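Local coordinates for protein branched-chain amino acid aminotransferase (Thermoproteus uzoniensis, PDB 5CE8) that binds pyridoxal 5'-phosphate and probably transfers amino groups from leucine, isoleucine and valine to 2-oxoglutarate, at residues Val90-Ala95 and Val126-Ile131; Ala108-Pro113 and Leu117-Leu122. All blocks are in the same frame, centred on the assembly; numbering follows the deposited sequence.

Contact 1. Residues Val90-Ala95 and Val126-Ile131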
loop_
_atom_site.group_PDB
_atom_site.type_symbol
_atom_site.label_atom_id
_atom_site.label_comp_id
_atom_site.label_asym_id
_atom_site.label_seq_id
_atom_site.Cartn_x
_atom_site.Cartn_y
_atom_site.Cartn_z
ATOM N N VAL A 90 37.994 18.538 16.132
ATOM C CA VAL A 90 39.439 18.623 16.083
ATOM C C VAL A 90 40.073 18.829 17.475
ATOM O O VAL A 90 41.085 18.149 17.787
ATOM C CB VAL A 90 39.894 19.669 15.014
ATOM C CG1 VAL A 90 41.281 20.207 15.274
ATOM C CG2 VAL A 90 39.793 19.049 13.654
ATOM N N GLU A 91 39.427 19.626 18.325
ATOM C CA GLU A 91 39.854 19.808 19.712
ATOM C C GLU A 91 39.608 18.630 20.554
ATOM O O GLU A 91 40.414 18.356 21.406
ATOM C CB GLU A 91 39.152 20.988 20.355
ATOM C CG GLU A 91 39.556 22.330 19.741
ATOM C CD GLU A 91 38.420 23.346 19.787
ATOM O OE1 GLU A 91 37.447 23.079 20.512
ATOM O OE2 GLU A 91 38.463 24.405 19.099
ATOM N N THR A 92 38.508 17.908 20.352
ATOM C CA THR A 92 38.278 16.681 21.152
ATOM C C THR A 92 39.320 15.599 20.869
ATOM O O THR A 92 39.829 14.912 21.812
ATOM C CB THR A 92 36.878 16.092 20.882
ATOM O OG1 THR A 92 35.955 17.146 21.025
ATOM C CG2 THR A 92 36.508 14.943 21.823
ATOM N N VAL A 93 39.630 15.422 19.582
ATOM C CA VAL A 93 40.668 14.499 19.243
ATOM C C VAL A 93 41.991 14.944 19.912
ATOM O O VAL A 93 42.675 14.115 20.585
ATOM C CB VAL A 93 40.763 14.303 17.711
ATOM C CG1 VAL A 93 41.820 13.318 17.383
ATOM C CG2 VAL A 93 39.395 13.836 17.110
ATOM N N ARG A 94 42.333 16.217 19.732
ATOM C CA ARG A 94 43.592 16.748 20.272
ATOM C C ARG A 94 43.694 16.624 21.796
ATOM O O ARG A 94 44.706 16.130 22.333
ATOM C CB ARG A 94 43.739 18.209 19.896
ATOM C CG ARG A 94 44.302 18.434 18.547
ATOM C CD ARG A 94 44.727 19.865 18.472
ATOM N NE ARG A 94 45.083 20.154 17.115
ATOM C CZ ARG A 94 44.703 21.211 16.402
ATOM N NH1 ARG A 94 43.919 22.190 16.912
ATOM N NH2 ARG A 94 45.139 21.280 15.150
ATOM N N ALA A 95 42.614 16.999 22.482
ATOM C CA ALA A 95 42.511 16.826 23.922
ATOM C C ALA A 95 42.871 15.454 24.370
ATOM O O ALA A 95 43.561 15.289 25.379
ATOM C CB ALA A 95 41.125 17.179 24.434
ATOM N N VAL A 126 24.860 19.681 22.028
ATOM C CA VAL A 126 25.652 18.814 21.203
ATOM C C VAL A 126 26.775 18.196 22.041
ATOM O O VAL A 126 27.440 18.849 22.790
ATOM C CB VAL A 126 26.184 19.444 19.946
ATOM C CG1 VAL A 126 27.038 18.419 19.171
ATOM C CG2 VAL A 126 25.034 19.933 19.062
ATOM N N ALA A 127 26.888 16.892 22.007
ATOM C CA ALA A 127 28.063 16.195 22.595
ATOM C C ALA A 127 28.769 15.476 21.481
ATOM O O ALA A 127 28.103 14.937 20.503
ATOM C CB ALA A 127 27.627 15.222 23.667
ATOM N N ILE A 128 30.081 15.444 21.596
ATOM C CA ILE A 128 30.963 14.852 20.597
ATOM C C ILE A 128 32.025 14.081 21.288
ATOM O O ILE A 128 32.876 14.618 22.026
ATOM C CB ILE A 128 31.707 15.814 19.710
ATOM C CG1 ILE A 128 30.801 16.598 18.827
ATOM C CG2 ILE A 128 32.749 15.072 18.841
ATOM C CD1 ILE A 128 31.396 17.923 18.380
ATOM N N ALA A 129 31.962 12.802 21.016
ATOM C CA ALA A 129 32.897 11.802 21.512
ATOM C C ALA A 129 33.668 11.198 20.370
ATOM O O ALA A 129 33.092 10.939 19.261
ATOM C CB ALA A 129 32.145 10.705 22.193
ATOM N N ALA A 130 34.938 10.936 20.686
ATOM C CA ALA A 130 35.933 10.320 19.803
ATOM C C ALA A 130 36.468 9.055 20.448
ATOM O O ALA A 130 37.012 9.131 21.536
ATOM C CB ALA A 130 37.060 11.297 19.562
ATOM N N ILE A 131 36.289 7.900 19.804
ATOM C CA ILE A 131 36.617 6.666 20.375
ATOM C C ILE A 131 37.498 5.782 19.457
ATOM O O ILE A 131 37.270 5.695 18.239
ATOM C CB ILE A 131 35.283 5.971 20.864
ATOM C CG1 ILE A 131 34.935 4.694 20.107
ATOM C CG2 ILE A 131 34.095 6.954 20.865
ATOM C CD1 ILE A 131 33.766 3.925 20.708
#

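Contact 2. Residues Ala108-Pro113 and Leu117-Leu122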
loop_
_atom_site.group_PDB
_atom_site.type_symbol
_atom_site.label_atom_id
_atom_site.label_comp_id
_atom_site.label_asym_id
_atom_site.label_seq_id
_atom_site.Cartn_x
_atom_site.Cartn_y
_atom_site.Cartn_z
ATOM N N ALA A 108 23.247 15.335 18.875
ATOM C CA ALA A 108 22.423 16.469 19.223
ATOM C C ALA A 108 21.075 16.035 19.849
ATOM O O ALA A 108 20.254 15.324 19.166
ATOM C CB ALA A 108 22.049 17.215 17.968
ATOM N N TYR A 109 20.723 16.647 20.984
ATOM C CA TYR A 109 19.573 16.182 21.831
ATOM C C TYR A 109 19.202 17.261 22.852
ATOM O O TYR A 109 19.942 18.201 23.059
ATOM C CB TYR A 109 19.973 14.889 22.579
ATOM C CG TYR A 109 21.110 15.212 23.482
ATOM C CD1 TYR A 109 22.402 15.237 22.990
ATOM C CD2 TYR A 109 20.890 15.707 24.744
ATOM C CE1 TYR A 109 23.503 15.615 23.810
ATOM C CE2 TYR A 109 21.972 16.058 25.569
ATOM C CZ TYR A 109 23.290 16.047 25.099
ATOM O OH TYR A 109 24.386 16.503 25.904
ATOM N N ILE A 110 18.036 17.120 23.489
ATOM C CA ILE A 110 17.555 18.095 24.383
ATOM C C ILE A 110 18.039 17.752 25.839
ATOM O O ILE A 110 17.803 16.657 26.310
ATOM C CB ILE A 110 16.027 18.211 24.260
ATOM C CG1 ILE A 110 15.705 18.889 22.922
ATOM C CG2 ILE A 110 15.439 19.002 25.452
ATOM C CD1 ILE A 110 14.296 18.674 22.423
ATOM N N SER A 111 18.763 18.679 26.480
ATOM C CA SER A 111 19.283 18.462 27.807
ATOM C C SER A 111 18.220 18.849 28.910
ATOM O O SER A 111 18.373 18.484 30.025
ATOM C CB SER A 111 20.613 19.229 27.955
ATOM O OG SER A 111 20.326 20.587 27.895
ATOM N N LYS A 112 17.155 19.555 28.562
ATOM C CA LYS A 112 16.080 19.857 29.497
ATOM C C LYS A 112 15.112 18.628 29.733
ATOM O O LYS A 112 14.785 17.907 28.826
ATOM C CB LYS A 112 15.325 21.076 28.953
ATOM C CG LYS A 112 14.166 21.564 29.810
ATOM C CD LYS A 112 13.184 22.454 29.050
ATOM C CE LYS A 112 11.753 22.007 29.336
ATOM N NZ LYS A 112 10.661 22.884 28.789
ATOM N N PRO A 113 14.680 18.367 30.975
ATOM C CA PRO A 113 13.594 17.397 31.206
ATOM C C PRO A 113 12.228 17.888 30.666
ATOM O O PRO A 113 11.886 19.020 30.872
ATOM C CB PRO A 113 13.562 17.263 32.741
ATOM C CG PRO A 113 14.340 18.431 33.292
ATOM C CD PRO A 113 15.193 18.998 32.212
ATOM N N LEU A 117 5.124 16.301 24.427
ATOM C CA LEU A 117 5.608 16.159 23.054
ATOM C C LEU A 117 5.820 17.439 22.280
ATOM O O LEU A 117 6.278 17.375 21.131
ATOM C CB LEU A 117 4.662 15.277 22.219
ATOM C CG LEU A 117 4.367 13.944 22.810
ATOM C CD1 LEU A 117 3.153 13.389 22.095
ATOM C CD2 LEU A 117 5.612 13.090 22.739
ATOM N N ASP A 118 5.472 18.586 22.840
ATOM C CA ASP A 118 5.619 19.881 22.131
ATOM C C ASP A 118 7.068 20.396 22.352
ATOM O O ASP A 118 7.358 21.158 23.276
ATOM C CB ASP A 118 4.606 20.905 22.642
ATOM C CG ASP A 118 4.591 22.174 21.841
ATOM O OD1 ASP A 118 5.358 22.343 20.869
ATOM O OD2 ASP A 118 3.738 23.014 22.176
ATOM N N VAL A 119 7.962 19.960 21.481
ATOM C CA VAL A 119 9.393 20.267 21.610
ATOM C C VAL A 119 9.778 21.594 20.939
ATOM O O VAL A 119 10.935 22.045 20.995
ATOM C CB VAL A 119 10.251 19.052 21.163
ATOM C CG1 VAL A 119 9.985 17.890 22.084
ATOM C CG2 VAL A 119 10.019 18.662 19.722
ATOM N N ARG A 120 8.785 22.315 20.418
ATOM C CA ARG A 120 9.041 23.609 19.836
ATOM C C ARG A 120 9.869 24.564 20.668
ATOM O O ARG A 120 9.709 24.668 21.880
ATOM C CB ARG A 120 7.698 24.278 19.493
ATOM C CG ARG A 120 7.061 23.651 18.217
ATOM C CD ARG A 120 5.720 24.247 17.844
ATOM N NE ARG A 120 4.833 24.337 19.004
ATOM C CZ ARG A 120 3.858 25.232 19.164
ATOM N NH1 ARG A 120 3.591 26.158 18.231
ATOM N NH2 ARG A 120 3.122 25.175 20.270
ATOM N N GLY A 121 10.786 25.242 19.989
ATOM C CA GLY A 121 11.510 26.333 20.597
ATOM C C GLY A 121 12.576 25.956 21.621
ATOM O O GLY A 121 13.233 26.827 22.110
ATOM N N LEU A 122 12.736 24.671 21.926
ATOM C CA LEU A 122 13.787 24.184 22.804
ATOM C C LEU A 122 15.083 24.241 22.069
ATOM O O LEU A 122 15.127 24.256 20.836
ATOM C CB LEU A 122 13.531 22.748 23.282
ATOM C CG LEU A 122 12.300 22.544 24.099
ATOM C CD1 LEU A 122 11.945 21.074 24.216
ATOM C CD2 LEU A 122 12.489 23.208 25.459
#

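Contact 1. Residues Val90-Ala95 and Val126-Ile131
Thr92 reaches from helix 82-95 onto strand 125-132 and lies between Ile128 and Ala130. Its CB leaves the helix toward the strand and splits into two branches with different jobs. CG2, anti to the backbone N, presses its methyl on Ile128 O at 3.7 Å and ends 4.3 Å from Ala130 CB. OG1 stands beside the backbone N (chi1 -50°) and turns back into its own helix, where it hydrogen-bonds Ala88 O one turn earlier; Ile128 CG2 is only a loose neighbour of it, at 4.4 Å. This single torsion places the methyl against the sheet and the hydroxyl against the helix. Next along, Val93 CG2 meets Ala130 CB at 4.2 Å, while its side chain also packs on Leu102 of the adjoining strand and on Phe98. Val93 CA and Ala130 CA, 6.3 Å apart, mark the closest backbone approach, consistent with the small side chain of Ala130. This is helix-on-sheet packing, with the two short axes 8.3 Å apart and 44° off parallel; Trp16 of strand 14-17 touches both Thr92 and Ile128. No hydrogen bond crosses, so the buried join rests on van der Waals contact, methyl on methyl at Ala130 and methyl on backbone carbonyl at Ile128.

Contact 2. Residues Ala108-Pro113 and Leu117-Leu122
Asp118 OD1, in the loop whose Leu122 packs on Ile110 and Lys112, is gripped twice by Arg120: firmly by NE at 2.8 Å and weakly by the backbone N at 3.5 Å. Arg120 NH2 takes OD2 at 2.9 Å, so the guanidinium meets the carboxylate side-on, one nitrogen to each oxygen. Both oxygens use their syn lone pairs, and the carboxylate carbon lies in the guanidinium plane; the NE bond is nearly straight at 171°. The salt bridge spans two consecutive bends and probably helps hold them: an inverse gamma turn centred on Asp118 and a type II beta turn from Val119 to Leu122. The second turn is closed by a weak bond from Leu122 N to Val119 O at 3.3 Å, and Gly121 fills its third position with a phi of 73°. The whole stretch belongs to the long connection between the neighbouring antiparallel strands 102-109 and 125-132.

Leu122 returns from the turn toward the outgoing chain and forks across two side chains, meeting each at about a right angle. One fork, CD1, touches Ile110 CD1 at 3.8 Å; that same isoleucine methyl also reaches Val119 CB at 4.3 Å. Phe40 and Pro34 pack on both Ile110 and Val119, while Ile171 of the second subunit also meets Val119, placing the loop at the interface with that subunit. The other fork faces Lys112, whose CG is anti to the backbone N (chi1 -179°), so that the aliphatic chain passes across the leucine. Lys112 NZ hydrogen-bonds Gln114 OE1, and Leu122 CD2 lies 3.7 Å from Lys112 CD and 3.8 Å from Lys112 NZ.

How the contacts relate
Contact 2 is nested inside contact 1 along the chain: helix 82-95 leads into strand 102-109, the loop of contact 2 follows, and strand 125-132 returns to the helix. Their centres lie 23 Å apart, yet both reach the same antiparallel sheet, contact 1 through strand 125-132 and contact 2 through the end of its neighbour, strand 102-109. The two sites meet directly on those strands, where Tyr109 CE1 comes within 4.0 Å of Ala127 N and Ala108 CB within 4.2 Å of Val126 CG2. Contact 1 thus fixes a helix to the sheet, and contact 2 folds the connection at the end of the same strand pair. Both also touch the second subunit, tying this sheet to the assembly.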